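Long-range contacts in putative oxygenase (PDB 4XAA), which is probably an iron- and 2-oxoglutarate-dependent oxygenase of the phytanoyl-CoA dioxygenase family and probably takes part in oxidative cyclization in orthosomycin biosynthesis: residues F20-V26 against G185-H190; G38-L42 against Q78-E83; D54-N58 against L69-N74; L113-A119 against N201-R207. One frame throughout, in Å; residues are numbered along the deposited sequence.

Contact 1. Residues F20-V26 against G185-H190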
# COMPACT_ATOMS: atom_id res chain seq x y z
N PHE A 20 8.88 0.40 -8.24
CA PHE A 20 8.58 0.16 -6.82
C PHE A 20 9.88 0.04 -6.03
O PHE A 20 10.89 -0.40 -6.57
CB PHE A 20 7.75 -1.11 -6.66
CG PHE A 20 8.47 -2.36 -7.08
CD1 PHE A 20 8.51 -2.73 -8.41
CD2 PHE A 20 9.11 -3.16 -6.15
CE1 PHE A 20 9.18 -3.88 -8.81
CE2 PHE A 20 9.79 -4.31 -6.54
CZ PHE A 20 9.83 -4.67 -7.87
N ALA A 21 9.86 0.39 -4.74
CA ALA A 21 11.01 0.10 -3.88
C ALA A 21 10.67 0.10 -2.39
O ALA A 21 9.86 0.89 -1.93
CB ALA A 21 12.12 1.09 -4.14
N ASN A 22 11.30 -0.81 -1.65
CA ASN A 22 11.24 -0.74 -0.19
C ASN A 22 12.27 0.26 0.30
O ASN A 22 13.47 0.05 0.12
CB ASN A 22 11.49 -2.11 0.43
CG ASN A 22 11.26 -2.11 1.93
OD1 ASN A 22 11.15 -1.06 2.56
ND2 ASN A 22 11.18 -3.31 2.50
N ALA A 23 11.81 1.35 0.90
CA ALA A 23 12.70 2.42 1.37
C ALA A 23 13.14 2.23 2.82
O ALA A 23 13.89 3.04 3.35
CB ALA A 23 12.02 3.77 1.22
N GLY A 24 12.65 1.18 3.46
CA GLY A 24 12.95 0.96 4.85
C GLY A 24 12.19 1.93 5.74
O GLY A 24 11.28 2.60 5.28
N PRO A 25 12.57 1.98 7.02
CA PRO A 25 11.92 2.81 8.03
C PRO A 25 11.99 4.30 7.72
O PRO A 25 12.95 4.79 7.14
CB PRO A 25 12.69 2.48 9.31
CG PRO A 25 13.32 1.15 9.05
CD PRO A 25 13.65 1.16 7.59
N VAL A 26 10.93 5.00 8.11
CA VAL A 26 10.78 6.42 7.83
C VAL A 26 10.36 7.12 9.10
O VAL A 26 10.88 8.17 9.46
CB VAL A 26 9.74 6.68 6.73
CG1 VAL A 26 9.47 8.16 6.60
CG2 VAL A 26 10.20 6.10 5.41
N GLY A 185 7.32 -1.33 9.76
CA GLY A 185 8.00 -0.05 9.75
C GLY A 185 8.48 0.33 8.37
O GLY A 185 8.71 1.51 8.09
N ASP A 186 8.66 -0.66 7.50
CA ASP A 186 9.08 -0.38 6.14
C ASP A 186 8.06 0.47 5.41
O ASP A 186 6.86 0.37 5.65
CB ASP A 186 9.32 -1.67 5.37
CG ASP A 186 10.57 -2.40 5.82
OD1 ASP A 186 11.37 -1.80 6.59
OD2 ASP A 186 10.76 -3.55 5.39
N VAL A 187 8.54 1.32 4.53
CA VAL A 187 7.67 2.07 3.65
C VAL A 187 8.02 1.70 2.22
O VAL A 187 9.14 1.94 1.78
CB VAL A 187 7.79 3.58 3.86
CG1 VAL A 187 6.97 4.31 2.83
CG2 VAL A 187 7.35 3.94 5.27
N VAL A 188 7.07 1.09 1.53
CA VAL A 188 7.24 0.75 0.13
C VAL A 188 6.67 1.89 -0.67
O VAL A 188 5.60 2.40 -0.34
CB VAL A 188 6.53 -0.55 -0.23
CG1 VAL A 188 6.74 -0.89 -1.70
CG2 VAL A 188 7.04 -1.65 0.67
N VAL A 189 7.37 2.30 -1.72
CA VAL A 189 6.82 3.32 -2.58
C VAL A 189 6.72 2.75 -4.00
O VAL A 189 7.67 2.18 -4.52
CB VAL A 189 7.67 4.60 -2.51
CG1 VAL A 189 9.06 4.27 -2.09
CG2 VAL A 189 7.64 5.38 -3.80
N HIS A 190 5.54 2.84 -4.60
CA HIS A 190 5.40 2.32 -5.94
C HIS A 190 4.63 3.27 -6.82
O HIS A 190 3.74 4.02 -6.37
CB HIS A 190 4.76 0.93 -5.94
CG HIS A 190 3.33 0.89 -5.52
ND1 HIS A 190 2.94 0.75 -4.21
CD2 HIS A 190 2.18 0.93 -6.25
CE1 HIS A 190 1.62 0.73 -4.14
NE2 HIS A 190 1.14 0.83 -5.37
O HOH W 1 8.75 3.78 9.55
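Phe20 sets its CB 3.7 Å from CB of His190 in a non-hydrogen-bonded pair, its CA touching Val189 O, while its ring packs onto Val180 and Leu194. Ala21 forms a hydrogen-bonded pair with Val189, Ala21 N to Val189 O 2.8 Å and Val189 N back to Ala21 O 2.9 Å; its small methyl suits a buried place beside helix 8-18. Asn22 shares the other face with Val188. Its ND2 reaches Asp186 OD2 at 2.9 Å, an oxygen also held by Ser183 N, while its OD1 accepts from Gly24 N at 2.8 Å, closing an Asx turn. Ala23 N then donates to Val187 O (2.9 Å). Gly24, with positive phi, turns its O to Val187 N (3.1 Å). Past Pro25, Val26 CG2 meets Val187 CG2 at 3.6 Å, and a water joins Val26 N to Gly185 O. An N-terminal strand thus edges the major antiparallel sheet of a double-stranded beta-helix, as in cupins, with His190 hydrogen-bonded to the nickel ligand Asp127.

Contact 2. Residues G38-L42 against Q78-E83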
# COMPACT_ATOMS: atom_id res chain seq x y z
N GLY A 38 -3.92 2.24 16.29
CA GLY A 38 -5.04 2.96 15.71
C GLY A 38 -5.71 2.10 14.67
O GLY A 38 -6.93 2.00 14.64
N ALA A 39 -4.92 1.47 13.81
CA ALA A 39 -5.45 0.60 12.78
C ALA A 39 -6.30 -0.51 13.37
O ALA A 39 -7.43 -0.73 12.95
CB ALA A 39 -4.32 0.01 11.94
N GLU A 40 -5.75 -1.20 14.37
CA GLU A 40 -6.46 -2.30 15.00
C GLU A 40 -7.77 -1.83 15.59
O GLU A 40 -8.80 -2.49 15.45
CB GLU A 40 -5.60 -2.97 16.07
CG GLU A 40 -4.36 -3.66 15.52
CD GLU A 40 -3.60 -4.42 16.59
OE1 GLU A 40 -4.25 -4.83 17.58
OE2 GLU A 40 -2.36 -4.61 16.45
N ARG A 41 -7.75 -0.67 16.25
CA ARG A 41 -8.99 -0.13 16.79
C ARG A 41 -10.04 0.09 15.70
O ARG A 41 -11.24 -0.06 15.94
CB ARG A 41 -8.73 1.18 17.53
CG ARG A 41 -9.96 1.71 18.24
CD ARG A 41 -9.58 2.69 19.34
NE ARG A 41 -9.37 4.03 18.82
CZ ARG A 41 -8.17 4.55 18.57
NH1 ARG A 41 -7.08 3.83 18.79
NH2 ARG A 41 -8.08 5.79 18.10
N LEU A 42 -9.59 0.44 14.51
CA LEU A 42 -10.51 0.60 13.40
C LEU A 42 -11.07 -0.75 13.01
O LEU A 42 -12.27 -0.88 12.72
CB LEU A 42 -9.80 1.25 12.21
CG LEU A 42 -9.55 2.74 12.34
CD1 LEU A 42 -8.73 3.20 11.17
CD2 LEU A 42 -10.87 3.48 12.41
N GLN A 78 -11.59 8.92 9.06
CA GLN A 78 -12.18 7.97 9.99
C GLN A 78 -11.96 8.45 11.40
O GLN A 78 -11.11 9.30 11.66
CB GLN A 78 -11.60 6.57 9.78
CG GLN A 78 -11.78 6.02 8.37
CD GLN A 78 -13.25 5.89 7.95
OE1 GLN A 78 -14.11 5.49 8.74
NE2 GLN A 78 -13.55 6.24 6.70
N ASP A 79 -12.75 7.93 12.32
CA ASP A 79 -12.62 8.35 13.70
C ASP A 79 -11.54 7.54 14.41
O ASP A 79 -11.84 6.48 14.98
CB ASP A 79 -13.95 8.22 14.44
CG ASP A 79 -13.81 8.52 15.92
OD1 ASP A 79 -12.83 9.21 16.30
OD2 ASP A 79 -14.68 8.07 16.70
N TRP A 80 -10.31 8.02 14.37
CA TRP A 80 -9.25 7.37 15.14
C TRP A 80 -8.15 8.33 15.53
O TRP A 80 -6.98 7.97 15.57
CB TRP A 80 -8.67 6.18 14.36
CG TRP A 80 -8.05 6.45 13.03
CD1 TRP A 80 -8.66 6.95 11.92
CD2 TRP A 80 -6.71 6.14 12.64
NE1 TRP A 80 -7.77 7.02 10.88
CE2 TRP A 80 -6.56 6.52 11.29
CE3 TRP A 80 -5.60 5.60 13.32
CZ2 TRP A 80 -5.36 6.37 10.59
CZ3 TRP A 80 -4.40 5.46 12.63
CH2 TRP A 80 -4.29 5.85 11.27
N ALA A 81 -8.55 9.56 15.82
CA ALA A 81 -7.69 10.53 16.48
C ALA A 81 -7.43 10.02 17.89
O ALA A 81 -8.29 9.40 18.50
CB ALA A 81 -8.34 11.90 16.50
N PRO A 82 -6.23 10.30 18.44
CA PRO A 82 -5.17 11.12 17.86
C PRO A 82 -4.15 10.38 16.98
O PRO A 82 -3.33 11.05 16.36
CB PRO A 82 -4.47 11.68 19.10
CG PRO A 82 -4.59 10.57 20.09
CD PRO A 82 -5.95 9.94 19.84
N GLU A 83 -4.20 9.05 16.92
CA GLU A 83 -3.26 8.30 16.08
C GLU A 83 -3.33 8.68 14.61
O GLU A 83 -2.31 8.70 13.92
CB GLU A 83 -3.51 6.80 16.22
CG GLU A 83 -3.15 6.25 17.57
CD GLU A 83 -4.34 6.21 18.50
OE1 GLU A 83 -5.27 7.01 18.30
OE2 GLU A 83 -4.34 5.36 19.41
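Apolar contact comes first where helix 29-47 meets the loop 78-83. Leu42 sets CD1 over the face of the indole of Trp80, 3.7 Å from the centroid of the five-membered ring and almost on its normal, a CH-pi contact for which a branched aliphatic side chain is well shaped. Its CD2 reaches CB of Gln78 at 4.1 Å. One turn earlier, Gly38 lets the indole come right up to the helix backbone: its CA lies 3.6 Å from Trp80 CE3, and a CB there would collide with both that ring and Glu83. The loop, which follows strand 68-72 and leads to helix 90-100, is thereby clamped against the helix that lies outside the large sheet of this cupin-type fold, far from the metal. The loop has its own kinks, an inverse gamma turn centred on Asp79 and a cis peptide before Pro82, and its Trp80 and Glu83 both face the helix.

Charge pairing works at the more exposed margin. Arg41 and Glu83 form a two-pronged salt bridge, with Arg41 NH2 3.1 Å from Glu83 OE1 and Arg41 NH1 3.2 Å from Glu83 OE2; the long arginine suits a span from the helix to the loop. Of the remaining polar ends, Trp80 NE1 donates to Leu75 O, and Gln78 NE2 turns to Asp55 OD2 and Asn74 O.

Contact 3. Residues D54-N58 against L69-N74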
# COMPACT_ATOMS: atom_id res chain seq x y z
N ASP A 54 -19.82 2.34 4.59
CA ASP A 54 -19.42 2.38 3.20
C ASP A 54 -17.91 2.29 3.04
O ASP A 54 -17.42 1.60 2.15
CB ASP A 54 -19.94 3.65 2.54
CG ASP A 54 -19.99 3.54 1.02
OD1 ASP A 54 -20.91 2.85 0.51
OD2 ASP A 54 -19.10 4.13 0.36
N ASP A 55 -17.18 2.97 3.92
CA ASP A 55 -15.71 2.93 3.89
C ASP A 55 -15.09 1.59 4.31
O ASP A 55 -13.91 1.35 4.05
CB ASP A 55 -15.14 4.05 4.75
CG ASP A 55 -15.38 5.41 4.15
OD1 ASP A 55 -15.31 5.51 2.91
OD2 ASP A 55 -15.68 6.36 4.92
N TYR A 56 -15.85 0.73 4.97
CA TYR A 56 -15.34 -0.60 5.32
C TYR A 56 -15.64 -1.62 4.20
O TYR A 56 -16.71 -2.22 4.17
CB TYR A 56 -15.93 -1.07 6.64
CG TYR A 56 -15.32 -0.44 7.87
CD1 TYR A 56 -15.42 0.93 8.09
CD2 TYR A 56 -14.67 -1.20 8.82
CE1 TYR A 56 -14.88 1.50 9.21
CE2 TYR A 56 -14.12 -0.63 9.96
CZ TYR A 56 -14.23 0.72 10.15
OH TYR A 56 -13.70 1.31 11.27
N TRP A 57 -14.69 -1.80 3.29
CA TRP A 57 -14.88 -2.71 2.16
C TRP A 57 -14.64 -4.14 2.57
O TRP A 57 -13.58 -4.47 3.10
CB TRP A 57 -13.94 -2.37 1.00
CG TRP A 57 -14.14 -1.03 0.43
CD1 TRP A 57 -14.93 -0.04 0.91
CD2 TRP A 57 -13.51 -0.51 -0.75
NE1 TRP A 57 -14.83 1.07 0.11
CE2 TRP A 57 -13.97 0.80 -0.92
CE3 TRP A 57 -12.59 -1.03 -1.67
CZ2 TRP A 57 -13.55 1.61 -1.97
CZ3 TRP A 57 -12.18 -0.23 -2.72
CH2 TRP A 57 -12.65 1.08 -2.86
N ASN A 58 -15.62 -5.00 2.27
CA ASN A 58 -15.60 -6.39 2.69
C ASN A 58 -16.26 -7.32 1.67
O ASN A 58 -17.11 -6.89 0.90
CB ASN A 58 -16.29 -6.53 4.04
CG ASN A 58 -17.76 -6.10 3.99
OD1 ASN A 58 -18.65 -6.91 3.75
ND2 ASN A 58 -18.00 -4.81 4.20
N LEU A 69 -13.16 -8.26 5.99
CA LEU A 69 -12.74 -6.87 5.80
C LEU A 69 -11.41 -6.86 5.05
O LEU A 69 -10.50 -7.60 5.41
CB LEU A 69 -12.61 -6.17 7.16
CG LEU A 69 -12.23 -4.69 7.16
CD1 LEU A 69 -13.31 -3.85 6.52
CD2 LEU A 69 -11.94 -4.22 8.58
N TYR A 70 -11.30 -6.05 4.00
CA TYR A 70 -10.03 -5.93 3.30
C TYR A 70 -9.61 -4.48 3.05
O TYR A 70 -8.49 -4.23 2.64
CB TYR A 70 -10.07 -6.70 1.97
CG TYR A 70 -11.08 -6.23 0.96
CD1 TYR A 70 -10.78 -5.23 0.04
CD2 TYR A 70 -12.35 -6.81 0.89
CE1 TYR A 70 -11.71 -4.80 -0.89
CE2 TYR A 70 -13.28 -6.40 -0.03
CZ TYR A 70 -12.96 -5.39 -0.92
OH TYR A 70 -13.90 -4.98 -1.85
N ARG A 71 -10.49 -3.53 3.34
CA ARG A 71 -10.10 -2.13 3.22
C ARG A 71 -10.92 -1.20 4.09
O ARG A 71 -12.11 -1.38 4.29
CB ARG A 71 -10.17 -1.67 1.77
CG ARG A 71 -9.57 -0.31 1.51
CD ARG A 71 -9.84 0.07 0.10
NE ARG A 71 -9.15 1.26 -0.38
CZ ARG A 71 -8.07 1.23 -1.16
NH1 ARG A 71 -7.54 0.08 -1.54
NH2 ARG A 71 -7.53 2.36 -1.57
N VAL A 72 -10.24 -0.20 4.64
CA VAL A 72 -10.90 0.95 5.19
C VAL A 72 -10.55 2.14 4.29
O VAL A 72 -9.40 2.55 4.21
CB VAL A 72 -10.50 1.22 6.62
CG1 VAL A 72 -11.33 2.36 7.17
CG2 VAL A 72 -10.70 -0.02 7.46
N HIS A 73 -11.56 2.65 3.60
CA HIS A 73 -11.38 3.69 2.60
C HIS A 73 -11.48 5.02 3.29
O HIS A 73 -11.97 5.09 4.42
CB HIS A 73 -12.45 3.56 1.51
CG HIS A 73 -12.07 4.17 0.20
ND1 HIS A 73 -10.98 3.75 -0.53
CD2 HIS A 73 -12.66 5.15 -0.53
CE1 HIS A 73 -10.91 4.45 -1.65
NE2 HIS A 73 -11.92 5.30 -1.67
N ASN A 74 -11.02 6.08 2.63
CA ASN A 74 -11.04 7.39 3.23
C ASN A 74 -10.47 7.37 4.65
O ASN A 74 -11.11 7.84 5.59
CB ASN A 74 -12.47 7.93 3.24
CG ASN A 74 -13.01 8.13 1.84
OD1 ASN A 74 -12.37 8.77 1.01
ND2 ASN A 74 -14.19 7.57 1.57
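The broad indole of Trp57 is the main bump here, lying over Arg71 and His73 of segment 69-74. Arg71 CD sits beneath the indole, 3.8 Å from the centroid of its six-membered ring, and the His73 ring slides under the same ring in an offset stack, centroids 4.6 Å apart and planes at 23°. Arg71 NE donates to His73 ND1 (3.1 Å), tying this floor together. Tyr70 flanks the other end, its ring face receiving Trp57 CB 4.1 Å from the centroid. On the opposite face the Tyr56 ring lies across Leu69 and Val72, its CD2 3.8 Å from Leu69 CD1 and its CE1 4.2 Å from Val72 CG1, while its hydroxyl bonds to Leu42 O on helix 29-47. Asp55 fastens the open end of the hairpin: its O accepts from His73 N and its OD1 from Asn74 ND2, both at 2.7 Å. Trp57 N donates to Arg71 O (2.8 Å), and Trp57 O accepts from both Tyr70 N (2.9 Å) and Arg71 N (3.2 Å), shifting the register by one. This is a classic beta bulge in an antiparallel hairpin edging the major sheet, with the side chain of Arg71 about 6 Å from the bound nickel.

Contact 4. Residues L113-A119 against N201-R207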
# COMPACT_ATOMS: atom_id res chain seq x y z
N LEU A 113 -5.82 -4.53 4.14
CA LEU A 113 -5.81 -5.55 5.18
C LEU A 113 -5.87 -6.94 4.62
O LEU A 113 -6.68 -7.21 3.73
CB LEU A 113 -7.02 -5.41 6.10
CG LEU A 113 -7.38 -4.02 6.57
CD1 LEU A 113 -8.76 -4.05 7.11
CD2 LEU A 113 -6.39 -3.66 7.63
N LYS A 114 -5.05 -7.81 5.20
CA LYS A 114 -5.19 -9.24 5.03
C LYS A 114 -5.58 -9.85 6.37
O LYS A 114 -4.73 -9.96 7.25
CB LYS A 114 -3.90 -9.87 4.53
CG LYS A 114 -3.34 -9.26 3.26
CD LYS A 114 -4.21 -9.55 2.03
CE LYS A 114 -3.59 -8.91 0.79
NZ LYS A 114 -4.04 -9.57 -0.46
N GLU A 115 -6.85 -10.23 6.54
CA GLU A 115 -7.30 -11.00 7.70
C GLU A 115 -6.51 -12.31 7.73
O GLU A 115 -6.08 -12.80 6.69
CB GLU A 115 -8.81 -11.33 7.65
CG GLU A 115 -9.78 -10.15 7.67
CD GLU A 115 -11.16 -10.54 8.21
OE1 GLU A 115 -12.04 -9.67 8.32
OE2 GLU A 115 -11.37 -11.73 8.54
N PRO A 116 -6.34 -12.90 8.92
CA PRO A 116 -5.71 -14.21 8.99
C PRO A 116 -6.56 -15.24 8.27
O PRO A 116 -7.77 -15.10 8.31
CB PRO A 116 -5.64 -14.50 10.49
CG PRO A 116 -5.64 -13.17 11.12
CD PRO A 116 -6.57 -12.34 10.26
N TYR A 117 -5.92 -16.18 7.57
CA TYR A 117 -6.60 -17.35 6.98
C TYR A 117 -7.52 -17.07 5.79
O TYR A 117 -7.55 -17.83 4.83
CB TYR A 117 -7.40 -18.06 8.06
CG TYR A 117 -6.56 -18.51 9.22
CD1 TYR A 117 -5.43 -19.31 9.00
CD2 TYR A 117 -6.86 -18.14 10.52
CE1 TYR A 117 -4.65 -19.74 10.04
CE2 TYR A 117 -6.08 -18.56 11.57
CZ TYR A 117 -4.97 -19.37 11.33
OH TYR A 117 -4.17 -19.80 12.37
N ARG A 118 -8.27 -15.97 5.86
CA ARG A 118 -9.40 -15.78 4.95
C ARG A 118 -9.19 -14.72 3.87
O ARG A 118 -10.10 -14.44 3.09
CB ARG A 118 -10.65 -15.43 5.75
CG ARG A 118 -11.03 -16.47 6.79
CD ARG A 118 -12.45 -16.28 7.25
NE ARG A 118 -12.66 -14.93 7.78
CZ ARG A 118 -13.84 -14.32 7.81
NH1 ARG A 118 -14.91 -14.94 7.35
NH2 ARG A 118 -13.94 -13.09 8.30
N ALA A 119 -8.00 -14.13 3.81
CA ALA A 119 -7.81 -13.00 2.92
C ALA A 119 -7.76 -13.44 1.47
O ALA A 119 -7.11 -14.41 1.12
CB ALA A 119 -6.55 -12.24 3.28
N ASN A 201 -4.02 -14.43 1.86
CA ASN A 201 -3.40 -14.76 3.14
C ASN A 201 -4.08 -15.98 3.77
O ASN A 201 -5.09 -15.85 4.46
CB ASN A 201 -3.46 -13.58 4.10
CG ASN A 201 -2.76 -13.86 5.41
OD1 ASN A 201 -1.72 -14.52 5.44
ND2 ASN A 201 -3.34 -13.38 6.50
N ALA A 202 -3.53 -17.16 3.50
CA ALA A 202 -4.05 -18.37 4.10
C ALA A 202 -3.42 -18.60 5.46
O ALA A 202 -3.88 -19.43 6.23
CB ALA A 202 -3.81 -19.57 3.19
N ASN A 203 -2.37 -17.86 5.77
CA ASN A 203 -1.71 -18.09 7.05
C ASN A 203 -2.27 -17.22 8.16
O ASN A 203 -3.08 -16.33 7.92
CB ASN A 203 -0.20 -17.93 6.89
CG ASN A 203 0.46 -19.22 6.38
OD1 ASN A 203 0.22 -20.31 6.92
ND2 ASN A 203 1.26 -19.11 5.32
N GLY A 204 -1.88 -17.52 9.39
CA GLY A 204 -2.58 -17.01 10.56
C GLY A 204 -2.31 -15.58 11.01
O GLY A 204 -2.86 -15.13 12.01
N SER A 205 -1.48 -14.86 10.26
CA SER A 205 -1.12 -13.51 10.66
C SER A 205 -1.90 -12.44 9.89
O SER A 205 -2.38 -12.67 8.79
CB SER A 205 0.39 -13.30 10.48
OG SER A 205 0.78 -13.36 9.11
N TRP A 206 -2.03 -11.26 10.50
CA TRP A 206 -2.52 -10.09 9.78
C TRP A 206 -1.46 -9.55 8.85
O TRP A 206 -0.27 -9.66 9.11
CB TRP A 206 -2.94 -8.97 10.75
CG TRP A 206 -4.07 -9.36 11.61
CD1 TRP A 206 -4.00 -10.05 12.78
CD2 TRP A 206 -5.46 -9.10 11.37
NE1 TRP A 206 -5.26 -10.24 13.29
CE2 TRP A 206 -6.17 -9.67 12.43
CE3 TRP A 206 -6.16 -8.45 10.35
CZ2 TRP A 206 -7.56 -9.61 12.52
CZ3 TRP A 206 -7.53 -8.38 10.44
CH2 TRP A 206 -8.22 -8.95 11.52
N ARG A 207 -1.89 -8.98 7.73
CA ARG A 207 -1.05 -8.03 7.05
C ARG A 207 -1.83 -6.71 7.01
O ARG A 207 -2.89 -6.62 6.39
CB ARG A 207 -0.65 -8.48 5.65
CG ARG A 207 0.30 -7.47 4.99
CD ARG A 207 0.47 -7.64 3.49
NE ARG A 207 1.19 -6.50 2.91
CZ ARG A 207 0.82 -5.86 1.81
NH1 ARG A 207 -0.27 -6.24 1.15
NH2 ARG A 207 1.54 -4.83 1.35
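This is an antiparallel strand pairing that continues into two loops packed side by side, where strand 105-114 ends and strand 207-215 begins. Lys114 and Arg207 form the regular part, Lys114 N to Arg207 O 2.7 Å and Arg207 N to Lys114 O 3.0 Å; their side chains share one face, with Lys114 CG 3.7 Å from Arg207 CB. Beyond them the regular ladder stops although the two chains stay close, and the Asn201 side chain ties them together. An amide suits this buried place because its ND2 can serve two carbonyls, Glu115 O at 2.8 Å and Ser205 O at 2.6 Å. Farther out, Tyr117 N donates to Asn203 O (2.9 Å), and Asn201 N to Ala119 O (3.2 Å).

Rings close the outer surfaces. The rigid Pro116 presses CD on the face of Trp206, 3.5 Å from the centroid of its six-membered ring. Gly204 CA lies over the Tyr117 ring, 3.7 Å from its centroid, so close that a CB would strike Tyr117 OH. Tyr117 has a positive phi, in keeping with the tight turn in which Arg118 N bonds to Pro116 O (2.6 Å).

Arg118 NH2 forms a salt bridge with Glu115 OE2 (2.9 Å), while its NH1 donates to Arg66 O; Glu115 also bridges to Arg66 and accepts from Leu69 N, tying the loop to strand 68-72. Lys114 NZ turns to Ser198, Gly199 and Ala120, while Leu113 and Trp206 pack on Ile43 of helix 29-47.

Contacts 1, 3 and 4 all lie on the seven-stranded antiparallel sheet: contact 1 joins the edge strand 20-25 to strand 186-191, contact 3 is the hairpin at the other edge, and contact 4 lies at strands 105-114 and 207-215. The centres of contacts 1 and 3 are about 23 Å apart, on opposite sides of the chain's centre. Along the chain, contact 1 encloses contact 2, which encloses contact 3, whereas contact 4 crosses contact 1. Contacts 2 and 3 touch, through Gln78 to Asp55 and Leu42 to Tyr56, as do 3 and 4, through neighbouring strands 68-72 and 105-114. Distant sequence is thus gathered into one sheet flanking the metal site.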